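Putative 2OG-Fe(II) oxygenase family protein (Caulobacter crescentus CB15, PDB 3OOX) probably acts as an iron(II)-dependent oxygenase that uses 2-oxoglutarate and O2, perhaps forming ethylene from 2-oxoglutarate and oxidising L-arginine. Local coordinates at residues S137-G142 with F267-A272; N195-L200 with L227-G232; L208-R213 with P244-R249; L238-L243 with N288-P293. One frame throughout, in Å; residues are numbered along the deposited sequence. Where two conformers were deposited one is given.

Contact 1 of 4, residues S137-G142 with F267-A272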
loop_
_atom_site.group_PDB
_atom_site.type_symbol
_atom_site.label_atom_id
_atom_site.label_comp_id
_atom_site.label_asym_id
_atom_site.label_seq_id
_atom_site.Cartn_x
_atom_site.Cartn_y
_atom_site.Cartn_z
ATOM N N SER A 137 2.159 12.299 4.597
ATOM C CA SER A 137 0.885 12.677 4.023
ATOM C C SER A 137 -0.034 11.479 3.773
ATOM O O SER A 137 -1.225 11.524 4.050
ATOM C CB SER A 137 1.131 13.415 2.717
ATOM O OG SER A 137 -0.085 13.741 2.119
ATOM N N LEU A 138 0.535 10.417 3.207
ATOM C CA LEU A 138 -0.258 9.212 2.955
ATOM C C LEU A 138 -0.596 8.495 4.266
ATOM O O LEU A 138 -1.672 7.914 4.392
ATOM C CB LEU A 138 0.468 8.308 1.970
ATOM C CG LEU A 138 0.481 8.851 0.541
ATOM C CD1 LEU A 138 1.444 8.044 -0.338
ATOM C CD2 LEU A 138 -0.903 8.877 -0.079
ATOM N N ASP A 139 0.328 8.522 5.228
ATOM C CA ASP A 139 0.069 7.936 6.558
ATOM C C ASP A 139 -1.107 8.677 7.204
ATOM O O ASP A 139 -1.991 8.054 7.813
ATOM C CB ASP A 139 1.312 8.008 7.471
ATOM C CG ASP A 139 1.219 7.085 8.653
ATOM O OD1 ASP A 139 0.753 5.937 8.496
ATOM O OD2 ASP A 139 1.642 7.499 9.764
ATOM N N GLY A 140 -1.105 9.999 7.050
ATOM C CA GLY A 140 -2.240 10.803 7.586
ATOM C C GLY A 140 -3.586 10.520 6.944
ATOM O O GLY A 140 -4.615 10.397 7.620
HETATM N N MSE A 141 -3.585 10.423 5.624
HETATM C CA MSE A 141 -4.810 10.106 4.901
HETATM C C MSE A 141 -5.291 8.709 5.274
HETATM O O MSE A 141 -6.478 8.450 5.455
HETATM C CB MSE A 141 -4.643 10.280 3.389
HETATM C CG MSE A 141 -5.863 9.864 2.655
HETATM SE SE MSE A 141 -7.459 10.858 3.170
HETATM C CE MSE A 141 -7.118 12.399 2.022
ATOM N N GLY A 142 -4.340 7.777 5.428
ATOM C CA GLY A 142 -4.672 6.436 5.897
ATOM C C GLY A 142 -5.387 6.432 7.242
ATOM O O GLY A 142 -6.345 5.691 7.447
ATOM N N PHE A 267 1.767 3.283 -0.543
ATOM C CA PHE A 267 2.075 3.395 0.874
ATOM C C PHE A 267 1.406 2.231 1.579
ATOM O O PHE A 267 0.161 2.131 1.567
ATOM C CB PHE A 267 1.580 4.728 1.424
ATOM C CG PHE A 267 1.895 4.922 2.882
ATOM C CD1 PHE A 267 3.158 5.328 3.279
ATOM C CD2 PHE A 267 0.964 4.640 3.847
ATOM C CE1 PHE A 267 3.497 5.472 4.578
ATOM C CE2 PHE A 267 1.317 4.790 5.186
ATOM C CZ PHE A 267 2.582 5.254 5.528
ATOM N N PHE A 268 2.218 1.377 2.192
ATOM C CA PHE A 268 1.772 0.196 2.932
ATOM C C PHE A 268 1.690 0.555 4.414
ATOM O O PHE A 268 2.717 0.541 5.145
ATOM C CB PHE A 268 2.734 -0.962 2.681
ATOM C CG PHE A 268 2.835 -1.363 1.239
ATOM C CD1 PHE A 268 1.925 -2.250 0.692
ATOM C CD2 PHE A 268 3.832 -0.856 0.420
ATOM C CE1 PHE A 268 2.039 -2.650 -0.626
ATOM C CE2 PHE A 268 3.899 -1.216 -0.923
ATOM C CZ PHE A 268 2.981 -2.103 -1.439
ATOM N N LEU A 269 0.450 0.841 4.853
ATOM C CA LEU A 269 0.204 1.247 6.213
ATOM C C LEU A 269 0.083 0.016 7.082
ATOM O O LEU A 269 -0.669 -0.916 6.759
ATOM C CB LEU A 269 -1.060 2.103 6.308
ATOM C CG LEU A 269 -1.272 2.949 7.557
ATOM C CD1 LEU A 269 -2.208 4.149 7.226
ATOM C CD2 LEU A 269 -1.809 2.120 8.727
ATOM N N HIS A 270 0.879 -0.018 8.159
ATOM C CA HIS A 270 0.944 -1.132 9.100
ATOM C C HIS A 270 0.565 -0.666 10.497
ATOM O O HIS A 270 0.742 0.508 10.858
ATOM C CB HIS A 270 2.381 -1.620 9.251
ATOM C CG HIS A 270 2.910 -2.435 8.108
ATOM N ND1 HIS A 270 3.057 -1.975 6.808
ATOM C CD2 HIS A 270 3.399 -3.702 8.108
ATOM C CE1 HIS A 270 3.632 -2.922 6.077
ATOM N NE2 HIS A 270 3.834 -3.976 6.833
ATOM N N PHE A 271 0.057 -1.616 11.288
ATOM C CA PHE A 271 -0.136 -1.386 12.699
ATOM C C PHE A 271 1.261 -1.205 13.390
ATOM O O PHE A 271 2.310 -1.621 12.917
ATOM C CB PHE A 271 -0.814 -2.591 13.365
ATOM C CG PHE A 271 -2.255 -2.782 13.015
ATOM C CD1 PHE A 271 -3.163 -1.755 13.132
ATOM C CD2 PHE A 271 -2.742 -4.039 12.652
ATOM C CE1 PHE A 271 -4.497 -1.929 12.824
ATOM C CE2 PHE A 271 -4.103 -4.225 12.404
ATOM C CZ PHE A 271 -4.976 -3.161 12.453
ATOM N N ALA A 272 1.225 -0.602 14.575
ATOM C CA ALA A 272 2.323 -0.649 15.519
ATOM C C ALA A 272 2.773 -2.090 15.788
ATOM O O ALA A 272 1.956 -2.996 15.968
ATOM C CB ALA A 272 1.870 0.003 16.830
#
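Helix-on-sheet packing brings Leu138, Asp139 and Gly142 of helix 127-152 against Phe267 and Leu269, at the end of strand 262-269 in the large sheet of this oxygenase. The local axes of helix and strand lie 9.0 Å apart and cross at -47°, a spacing filled by a single layer of side chains. Phe267 makes the largest contribution. With CG anti to the backbone N (chi1 -179°), its side chain leaves the strand on the helix side, and one face of the ring meets the helix backbone, Leu138 C and Asp139 N lying above it, both displaced to the rim. Leu138 and the phenylalanine pass each other heading contrary ways, Leu138 CD1 3.8 Å from Phe267 CB. At the far end of the ring, Asp139 CB is 3.6 Å from Phe267 CZ, while Asp139 OD1 approaches Phe267 CE2 at 3.5 Å, the carboxylate turned 53° from the ring plane. An acid is probably tolerated here because OD2 forms a salt bridge with Arg103 and the residue is partly exposed. One turn on, Gly142 CA lies 3.6 Å from Leu269 CD1; a side chain on this glycine would run into that methyl, so its absence permits the close approach. Tyr135 meets the Phe267 ring edge-to-face, and the backbone of Phe267 is hydrogen-bonded to Leu199 of the adjacent strand. Phe267 and Leu269 covered by a long helix are in keeping with the double-stranded beta-helix fold of 2-oxoglutarate oxygenases, whose major sheet is backed by helices.

Contact 2 of 4, residues N195-L200 with L227-G232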
loop_
_atom_site.group_PDB
_atom_site.type_symbol
_atom_site.label_atom_id
_atom_site.label_comp_id
_atom_site.label_asym_id
_atom_site.label_seq_id
_atom_site.Cartn_x
_atom_site.Cartn_y
_atom_site.Cartn_z
ATOM N N ASN A 195 -0.470 -6.122 5.184
ATOM C CA ASN A 195 -0.463 -5.021 6.134
ATOM C C ASN A 195 -1.880 -4.615 6.531
ATOM O O ASN A 195 -2.795 -5.433 6.494
ATOM C CB ASN A 195 0.397 -3.871 5.568
ATOM C CG ASN A 195 -0.003 -3.467 4.148
ATOM O OD1 ASN A 195 0.238 -4.236 3.195
ATOM N ND2 ASN A 195 -0.583 -2.252 3.986
ATOM N N THR A 196 -2.083 -3.379 6.945
ATOM C CA THR A 196 -3.392 -2.932 7.436
ATOM C C THR A 196 -4.265 -2.395 6.299
ATOM O O THR A 196 -5.289 -2.994 5.960
ATOM C CB THR A 196 -3.201 -1.918 8.569
ATOM O OG1 THR A 196 -2.434 -2.550 9.615
ATOM C CG2 THR A 196 -4.567 -1.349 9.094
ATOM N N ILE A 197 -3.847 -1.285 5.710
ATOM C CA ILE A 197 -4.384 -0.836 4.429
ATOM C C ILE A 197 -3.246 -0.319 3.562
ATOM O O ILE A 197 -2.218 0.118 4.074
ATOM C CB ILE A 197 -5.455 0.275 4.542
ATOM C CG1 ILE A 197 -4.937 1.476 5.352
ATOM C CG2 ILE A 197 -6.739 -0.302 5.189
ATOM C CD1 ILE A 197 -5.914 2.705 5.327
ATOM N N THR A 198 -3.441 -0.352 2.236
ATOM C CA THR A 198 -2.472 0.193 1.284
ATOM C C THR A 198 -3.160 1.303 0.471
ATOM O O THR A 198 -4.345 1.183 0.042
ATOM C CB THR A 198 -1.961 -0.930 0.355
ATOM O OG1 THR A 198 -1.368 -1.919 1.190
ATOM C CG2 THR A 198 -0.933 -0.432 -0.662
ATOM N N LEU A 199 -2.448 2.432 0.296
ATOM C CA LEU A 199 -2.948 3.606 -0.379
ATOM C C LEU A 199 -2.142 3.884 -1.646
ATOM O O LEU A 199 -0.927 4.073 -1.566
ATOM C CB LEU A 199 -2.905 4.821 0.555
ATOM C CG LEU A 199 -3.798 4.720 1.781
ATOM C CD1 LEU A 199 -2.978 4.297 2.992
ATOM C CD2 LEU A 199 -4.565 6.037 2.037
ATOM N N LEU A 200 -2.816 3.914 -2.797
ATOM C CA LEU A 200 -2.153 4.040 -4.100
ATOM C C LEU A 200 -2.636 5.235 -4.889
ATOM O O LEU A 200 -3.777 5.275 -5.355
ATOM C CB LEU A 200 -2.420 2.784 -4.932
ATOM C CG LEU A 200 -1.766 2.705 -6.300
ATOM C CD1 LEU A 200 -0.257 2.616 -6.229
ATOM C CD2 LEU A 200 -2.372 1.524 -7.058
ATOM N N LEU A 227 -7.086 8.172 -4.774
ATOM C CA LEU A 227 -6.369 7.119 -4.083
ATOM C C LEU A 227 -7.177 5.837 -4.198
ATOM O O LEU A 227 -8.375 5.818 -3.927
ATOM C CB LEU A 227 -6.192 7.458 -2.591
ATOM C CG LEU A 227 -5.103 8.473 -2.259
ATOM C CD1 LEU A 227 -5.378 9.124 -0.901
ATOM C CD2 LEU A 227 -3.714 7.823 -2.252
ATOM N N VAL A 228 -6.509 4.763 -4.615
ATOM C CA VAL A 228 -7.116 3.440 -4.577
ATOM C C VAL A 228 -6.607 2.800 -3.275
ATOM O O VAL A 228 -5.418 2.772 -3.012
ATOM C CB VAL A 228 -6.695 2.565 -5.760
ATOM C CG1 VAL A 228 -7.277 1.147 -5.590
ATOM C CG2 VAL A 228 -7.156 3.193 -7.090
ATOM N N ILE A 229 -7.525 2.337 -2.449
ATOM C CA ILE A 229 -7.170 1.834 -1.131
ATOM C C ILE A 229 -7.630 0.397 -0.992
ATOM O O ILE A 229 -8.734 0.069 -1.406
ATOM C CB ILE A 229 -7.812 2.671 -0.031
ATOM C CG1 ILE A 229 -7.449 4.152 -0.238
ATOM C CG2 ILE A 229 -7.339 2.169 1.372
ATOM C CD1 ILE A 229 -8.449 5.125 0.309
ATOM N N ASN A 230 -6.786 -0.454 -0.421
ATOM C CA ASN A 230 -7.178 -1.871 -0.160
ATOM C C ASN A 230 -6.877 -2.319 1.252
ATOM O O ASN A 230 -5.910 -1.863 1.894
ATOM C CB ASN A 230 -6.574 -2.864 -1.173
ATOM C CG ASN A 230 -5.068 -2.923 -1.138
ATOM O OD1 ASN A 230 -4.403 -1.974 -1.561
ATOM N ND2 ASN A 230 -4.505 -4.042 -0.631
ATOM N N ILE A 231 -7.721 -3.237 1.715
ATOM C CA ILE A 231 -7.577 -3.913 2.992
ATOM C C ILE A 231 -6.409 -4.906 2.896
ATOM O O ILE A 231 -6.296 -5.616 1.888
ATOM C CB ILE A 231 -8.857 -4.727 3.312
ATOM C CG1 ILE A 231 -10.096 -3.806 3.270
ATOM C CG2 ILE A 231 -8.708 -5.521 4.657
ATOM C CD1 ILE A 231 -10.106 -2.699 4.316
ATOM N N GLY A 232 -5.568 -4.990 3.938
ATOM C CA GLY A 232 -4.512 -5.983 4.006
ATOM C C GLY A 232 -4.810 -7.038 5.056
ATOM O O GLY A 232 -5.767 -6.906 5.853
#
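The carboxamide of Asn230 lies beside Thr198: its CG sits between the backbone N and the carbonyl carbon (chi1 63°), both side chains extend together from the sheet, and Asn230 OD1 is 3.3 Å from Thr198 CB. A second flat group, the Asn195 amide, meets Thr198 at its edge, Asn195 ND2 donating almost in its own plane to Thr198 OG1 at 2.9 Å. The same nitrogen also reaches Leu269 O on the next strand. Thr198 OG1 and Asn230 ND2 both bond to Asp193 OD2, so small polar residues suit this end of the face, where they hold a carboxylate. The strands run antiparallel, Thr198 and Asn230 being a hydrogen-bonded pair. Leu200 and Val228 form the next, continuing the same face as apolar. Ile197, Leu199 and Ile229 occupy the other face, covered by helix 127-152; Leu199 CD2 packs 4.1 Å from Ile229 CG1. Gly232 N binds Thr196 O, and a CB on Gly232 would collide with Asn195 O. Thr196 and Ile197 both face Leu269, a classic beta bulge. An apolar, helix-covered face and, on the other, a polar patch around Asp193, probably the HxD aspartate, characterise this family's double-stranded beta-helix.

Contact 3 of 4, residues L208-R213 with P244-R249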
loop_
_atom_site.group_PDB
_atom_site.type_symbol
_atom_site.label_atom_id
_atom_site.label_comp_id
_atom_site.label_asym_id
_atom_site.label_seq_id
_atom_site.Cartn_x
_atom_site.Cartn_y
_atom_site.Cartn_z
ATOM N N LEU A 208 -4.670 -1.856 -13.027
ATOM C CA LEU A 208 -4.960 -2.534 -11.760
ATOM C C LEU A 208 -6.260 -3.306 -11.864
ATOM O O LEU A 208 -7.263 -2.799 -12.373
ATOM C CB LEU A 208 -5.046 -1.521 -10.615
ATOM C CG LEU A 208 -5.359 -2.072 -9.218
ATOM C CD1 LEU A 208 -4.264 -3.003 -8.631
ATOM C CD2 LEU A 208 -5.599 -0.883 -8.276
ATOM N N GLU A 209 -6.247 -4.556 -11.401
ATOM C CA GLU A 209 -7.430 -5.373 -11.388
ATOM C C GLU A 209 -7.549 -6.116 -10.064
ATOM O O GLU A 209 -6.536 -6.513 -9.490
ATOM C CB GLU A 209 -7.390 -6.379 -12.520
ATOM C CG GLU A 209 -7.257 -5.730 -13.901
ATOM C CD GLU A 209 -7.403 -6.708 -15.046
ATOM O OE1 GLU A 209 -7.173 -7.930 -14.825
ATOM O OE2 GLU A 209 -7.731 -6.245 -16.189
ATOM N N VAL A 210 -8.778 -6.301 -9.585
ATOM C CA VAL A 210 -9.036 -7.074 -8.370
ATOM C C VAL A 210 -9.764 -8.354 -8.727
ATOM O O VAL A 210 -10.671 -8.346 -9.557
ATOM C CB VAL A 210 -9.860 -6.280 -7.330
ATOM C CG1 VAL A 210 -11.219 -5.795 -7.878
ATOM C CG2 VAL A 210 -10.041 -7.076 -6.020
ATOM N N LEU A 211 -9.376 -9.461 -8.089
ATOM C CA LEU A 211 -10.075 -10.704 -8.311
ATOM C C LEU A 211 -11.379 -10.731 -7.517
ATOM O O LEU A 211 -11.372 -10.672 -6.259
ATOM C CB LEU A 211 -9.171 -11.875 -7.906
ATOM C CG LEU A 211 -9.717 -13.264 -8.200
ATOM C CD1 LEU A 211 -9.780 -13.491 -9.715
ATOM C CD2 LEU A 211 -8.818 -14.309 -7.548
ATOM N N ASP A 212 -12.509 -10.809 -8.220
ATOM C CA ASP A 212 -13.808 -10.859 -7.552
ATOM C C ASP A 212 -14.066 -12.260 -6.991
ATOM O O ASP A 212 -13.377 -13.227 -7.341
ATOM C CB ASP A 212 -14.934 -10.448 -8.505
ATOM C CG ASP A 212 -16.195 -9.981 -7.784
ATOM O OD1 ASP A 212 -16.214 -9.868 -6.536
ATOM O OD2 ASP A 212 -17.185 -9.718 -8.492
ATOM N N ARG A 213 -15.085 -12.365 -6.137
ATOM C CA ARG A 213 -15.411 -13.628 -5.477
ATOM C C ARG A 213 -15.668 -14.772 -6.450
ATOM O O ARG A 213 -15.397 -15.921 -6.142
ATOM C CB ARG A 213 -16.638 -13.448 -4.583
ATOM C CG ARG A 213 -16.435 -12.472 -3.441
ATOM C CD ARG A 213 -17.551 -12.572 -2.411
ATOM N NE ARG A 213 -17.491 -13.820 -1.645
ATOM C CZ ARG A 213 -18.481 -14.302 -0.893
ATOM N NH1 ARG A 213 -19.630 -13.642 -0.784
ATOM N NH2 ARG A 213 -18.319 -15.450 -0.243
ATOM N N PRO A 244 -12.411 -8.161 3.700
ATOM C CA PRO A 244 -11.501 -9.127 3.064
ATOM C C PRO A 244 -10.251 -8.453 2.496
ATOM O O PRO A 244 -10.339 -7.334 1.987
ATOM C CB PRO A 244 -12.335 -9.682 1.924
ATOM C CG PRO A 244 -13.242 -8.492 1.533
ATOM C CD PRO A 244 -13.564 -7.824 2.825
ATOM N N SER A 245 -9.107 -9.132 2.632
ATOM C CA SER A 245 -7.867 -8.768 1.962
ATOM C C SER A 245 -7.861 -9.533 0.649
ATOM O O SER A 245 -7.776 -10.765 0.627
ATOM C CB SER A 245 -6.679 -9.152 2.798
ATOM O OG SER A 245 -5.501 -8.850 2.108
ATOM N N THR A 246 -8.027 -8.815 -0.448
ATOM C CA THR A 246 -8.274 -9.464 -1.723
ATOM C C THR A 246 -7.049 -9.469 -2.645
ATOM O O THR A 246 -6.096 -8.683 -2.494
ATOM C CB THR A 246 -9.513 -8.835 -2.385
ATOM O OG1 THR A 246 -9.305 -7.442 -2.552
ATOM C CG2 THR A 246 -10.707 -9.050 -1.468
ATOM N N VAL A 247 -7.102 -10.380 -3.608
ATOM C CA VAL A 247 -6.036 -10.617 -4.556
ATOM C C VAL A 247 -6.177 -9.637 -5.704
ATOM O O VAL A 247 -7.294 -9.386 -6.211
ATOM C CB VAL A 247 -6.104 -12.075 -5.060
ATOM C CG1 VAL A 247 -5.148 -12.290 -6.231
ATOM C CG2 VAL A 247 -5.787 -13.025 -3.904
ATOM N N HIS A 248 -5.057 -9.028 -6.067
ATOM C CA HIS A 248 -5.035 -8.079 -7.160
ATOM C C HIS A 248 -3.787 -8.221 -8.021
ATOM O O HIS A 248 -2.821 -8.869 -7.641
ATOM C CB HIS A 248 -5.175 -6.648 -6.606
ATOM C CG HIS A 248 -4.237 -6.298 -5.501
ATOM N ND1 HIS A 248 -4.432 -6.694 -4.190
ATOM C CD2 HIS A 248 -3.140 -5.511 -5.491
ATOM C CE1 HIS A 248 -3.465 -6.200 -3.436
ATOM N NE2 HIS A 248 -2.686 -5.453 -4.192
ATOM N N ARG A 249 -3.815 -7.612 -9.196
ATOM C CA ARG A 249 -2.725 -7.692 -10.143
ATOM C C ARG A 249 -2.708 -6.431 -10.958
ATOM O O ARG A 249 -3.663 -5.677 -10.940
ATOM C CB ARG A 249 -2.896 -8.888 -11.078
ATOM C CG ARG A 249 -4.049 -8.762 -12.068
ATOM C CD ARG A 249 -4.168 -10.008 -12.912
ATOM N NE ARG A 249 -5.199 -9.849 -13.934
ATOM C CZ ARG A 249 -5.432 -10.718 -14.912
ATOM N NH1 ARG A 249 -4.725 -11.844 -14.987
ATOM N NH2 ARG A 249 -6.387 -10.467 -15.803
#
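Glu209 and Arg249 form an antiparallel hydrogen-bonded pair, followed by the non-hydrogen-bonded pair Val210 and His248, and Leu211 N then binds Val247 O at 2.8 Å. The side chains of Glu209 and Arg249 extend together from one face, the arginine stretched out from CG to NE beside the glutamate. A single oxygen takes both arginine donors: Glu209 OE1 receives Arg249 NH2 on its syn lone pair (2.8 Å) and Arg249 NE (2.9 Å) on the anti side, 30° out of the carboxylate plane. OE1 lies in the guanidinium plane, and the two planar groups are 33° apart. The guanidinium also makes a cation-pi contact with Trp217. An alanine in place of Arg249 would probably leave the Glu209 carboxylate without its charged mate and Trp217 without its cation. These strands belong to the smaller sheet of the double-stranded beta-helix, and on its other face His248 neighbours His191 and Asp193, consistent with the HxD...H iron site of the family. His248 ND1 steadies the ring by donating nearly in plane to Thr246 O at 3.1 Å. Leu208 CD1 approaches His248 CD2 obliquely, and Val210 CG2 sits 3.6 Å from Thr246 OG1, whose hydrogen-bond partner is Tyr33 O.

Contact 4 of 4, residues L238-L243 with N288-P293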
loop_
_atom_site.group_PDB
_atom_site.type_symbol
_atom_site.label_atom_id
_atom_site.label_comp_id
_atom_site.label_asym_id
_atom_site.label_seq_id
_atom_site.Cartn_x
_atom_site.Cartn_y
_atom_site.Cartn_z
ATOM N N LEU A 238 -8.020 -8.872 12.055
ATOM C CA LEU A 238 -8.665 -8.155 13.158
ATOM C C LEU A 238 -10.185 -8.242 13.082
ATOM O O LEU A 238 -10.851 -8.394 14.113
ATOM C CB LEU A 238 -8.200 -6.704 13.177
ATOM C CG LEU A 238 -8.844 -5.796 14.233
ATOM C CD1 LEU A 238 -8.462 -6.262 15.648
ATOM C CD2 LEU A 238 -8.432 -4.327 14.000
ATOM N N THR A 239 -10.743 -8.149 11.874
ATOM C CA THR A 239 -12.203 -8.133 11.655
ATOM C C THR A 239 -12.819 -9.514 11.450
ATOM O O THR A 239 -13.961 -9.608 10.976
ATOM C CB THR A 239 -12.572 -7.239 10.442
ATOM O OG1 THR A 239 -12.015 -7.815 9.245
ATOM C CG2 THR A 239 -12.067 -5.798 10.622
ATOM N N ASN A 240 -12.086 -10.565 11.793
ATOM C CA ASN A 240 -12.585 -11.940 11.604
ATOM C C ASN A 240 -13.082 -12.140 10.179
ATOM O O ASN A 240 -14.098 -12.820 9.912
ATOM C CB ASN A 240 -13.715 -12.259 12.578
ATOM C CG ASN A 240 -13.842 -13.741 12.843
ATOM O OD1 ASN A 240 -12.843 -14.487 12.801
ATOM N ND2 ASN A 240 -15.061 -14.181 13.171
ATOM N N ASN A 241 -12.311 -11.551 9.263
ATOM C CA ASN A 241 -12.554 -11.639 7.807
ATOM C C ASN A 241 -13.815 -10.937 7.296
ATOM O O ASN A 241 -14.183 -11.095 6.140
ATOM C CB ASN A 241 -12.460 -13.110 7.341
ATOM C CG ASN A 241 -11.053 -13.668 7.487
ATOM O OD1 ASN A 241 -10.485 -13.644 8.553
ATOM N ND2 ASN A 241 -10.479 -14.141 6.388
ATOM N N VAL A 242 -14.444 -10.116 8.125
ATOM C CA VAL A 242 -15.568 -9.292 7.706
ATOM C C VAL A 242 -15.117 -8.343 6.570
ATOM O O VAL A 242 -15.817 -8.188 5.581
ATOM C CB VAL A 242 -16.172 -8.519 8.896
ATOM C CG1 VAL A 242 -17.111 -7.412 8.395
ATOM C CG2 VAL A 242 -16.941 -9.474 9.830
ATOM N N LEU A 243 -13.935 -7.737 6.729
ATOM C CA LEU A 243 -13.333 -6.969 5.645
ATOM C C LEU A 243 -12.242 -7.823 4.989
ATOM O O LEU A 243 -11.255 -8.163 5.635
ATOM C CB LEU A 243 -12.744 -5.654 6.149
ATOM C CG LEU A 243 -13.719 -4.709 6.871
ATOM C CD1 LEU A 243 -13.061 -3.402 7.273
ATOM C CD2 LEU A 243 -14.962 -4.391 6.015
ATOM N N ASN A 288 -20.317 -16.654 11.923
ATOM C CA ASN A 288 -18.924 -16.336 11.665
ATOM C C ASN A 288 -18.145 -16.454 12.972
ATOM O O ASN A 288 -17.808 -15.440 13.587
ATOM C CB ASN A 288 -18.790 -14.925 11.083
ATOM C CG ASN A 288 -17.377 -14.605 10.617
ATOM O OD1 ASN A 288 -16.648 -15.491 10.156
ATOM N ND2 ASN A 288 -16.980 -13.334 10.739
ATOM N N PRO A 289 -17.904 -17.705 13.424
ATOM C CA PRO A 289 -17.137 -17.870 14.665
ATOM C C PRO A 289 -15.711 -17.363 14.550
ATOM O O PRO A 289 -15.184 -17.179 13.445
ATOM C CB PRO A 289 -17.172 -19.394 14.939
ATOM C CG PRO A 289 -17.662 -20.034 13.659
ATOM C CD PRO A 289 -18.405 -18.984 12.883
ATOM N N ASP A 290 -15.097 -17.138 15.705
ATOM C CA ASP A 290 -13.754 -16.598 15.772
ATOM C C ASP A 290 -12.750 -17.541 15.088
ATOM O O ASP A 290 -12.553 -18.690 15.512
ATOM C CB ASP A 290 -13.391 -16.371 17.234
ATOM C CG ASP A 290 -12.180 -15.493 17.434
ATOM O OD1 ASP A 290 -11.476 -15.128 16.466
ATOM O OD2 ASP A 290 -11.949 -15.185 18.608
ATOM N N ARG A 291 -12.129 -17.038 14.007
ATOM C CA ARG A 291 -11.133 -17.809 13.272
ATOM C C ARG A 291 -9.751 -17.697 13.905
ATOM O O ARG A 291 -8.828 -18.437 13.525
ATOM C CB ARG A 291 -11.076 -17.319 11.828
ATOM C CG ARG A 291 -12.377 -17.377 11.135
ATOM C CD ARG A 291 -12.259 -16.765 9.753
ATOM N NE ARG A 291 -13.587 -16.441 9.254
ATOM C CZ ARG A 291 -13.913 -16.339 7.972
ATOM N NH1 ARG A 291 -13.004 -16.512 7.004
ATOM N NH2 ARG A 291 -15.158 -16.038 7.654
ATOM N N TYR A 292 -9.612 -16.802 14.882
ATOM C CA TYR A 292 -8.322 -16.463 15.461
ATOM C C TYR A 292 -8.357 -16.491 16.990
ATOM O O TYR A 292 -8.183 -15.470 17.630
ATOM C CB TYR A 292 -7.875 -15.088 14.931
ATOM C CG TYR A 292 -7.983 -14.998 13.411
ATOM C CD1 TYR A 292 -7.057 -15.648 12.608
ATOM C CD2 TYR A 292 -9.020 -14.285 12.777
ATOM C CE1 TYR A 292 -7.144 -15.614 11.231
ATOM C CE2 TYR A 292 -9.112 -14.232 11.388
ATOM C CZ TYR A 292 -8.166 -14.890 10.625
ATOM O OH TYR A 292 -8.256 -14.834 9.253
ATOM N N PRO A 293 -8.571 -17.686 17.570
ATOM C CA PRO A 293 -8.701 -17.749 19.023
ATOM C C PRO A 293 -7.426 -17.359 19.765
ATOM O O PRO A 293 -7.516 -16.968 20.938
ATOM C CB PRO A 293 -9.052 -19.217 19.284
ATOM C CG PRO A 293 -8.500 -19.967 18.132
ATOM C CD PRO A 293 -8.644 -19.019 16.953
#
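Asn240 is gripped from both ends of its amide: OD1 accepts from Arg291 N at 2.9 Å, and Asn240 ND2 donates to Pro289 O at 3.0 Å, above the plane of that carbonyl. Its CG is anti to the backbone N (chi1 -155°), on the way to 289-291. Asn240 ND2 also binds Cys283 O. The backbone joins in, Asn288 ND2 reaching Asn240 O in a nearly straight bond. Beside these, Tyr292 OH donates to Asn241 OD1 at 2.6 Å, in the carbonyl plane and on a lone pair, with amide and ring almost coplanar. Asparagine suits the turn as well as the bonds: Asn240 has positive phi (51°) and is the C-prime residue of the Schellman motif closing helix 233-238, while a type I' turn spans Thr239 to Val242. A leucine in place of Asn240 would probably leave Arg291 N, Pro289 O and Cys283 O without their mates. Within 288-293, Asp290 OD1 accepts from Tyr292 N in an Asx turn and is also bonded to Thr279. Farther out, the Arg291 guanidinium stacks on the Asn241 amide, their planes 16° apart, with Asn241 CB 3.5 Å from Arg291 NH1; Asn288 OD1 holds its edge through Arg291 NH2 (3.0 Å).

Contacts 1 and 2 are buried and meet on the large sheet, where strands 197-201 and 262-269 are neighbours; helix 127-152 covers the apolar side of both. Contact 1 is held by packing alone between its segments, whereas contact 2 combines strand pairing with a partly polar face. Contact 3, partly buried, belongs to the smaller sheet, and its His248 comes close to Asn230 of contact 2, so the two sheets converge around the probable iron site, with a salt bridge on the outer side. Contact 4 lies at the surface, about 22 Å from the chain centre to its own centre, and ties two loops by side-chain amides; its first segment runs straight into 244-249 of contact 3.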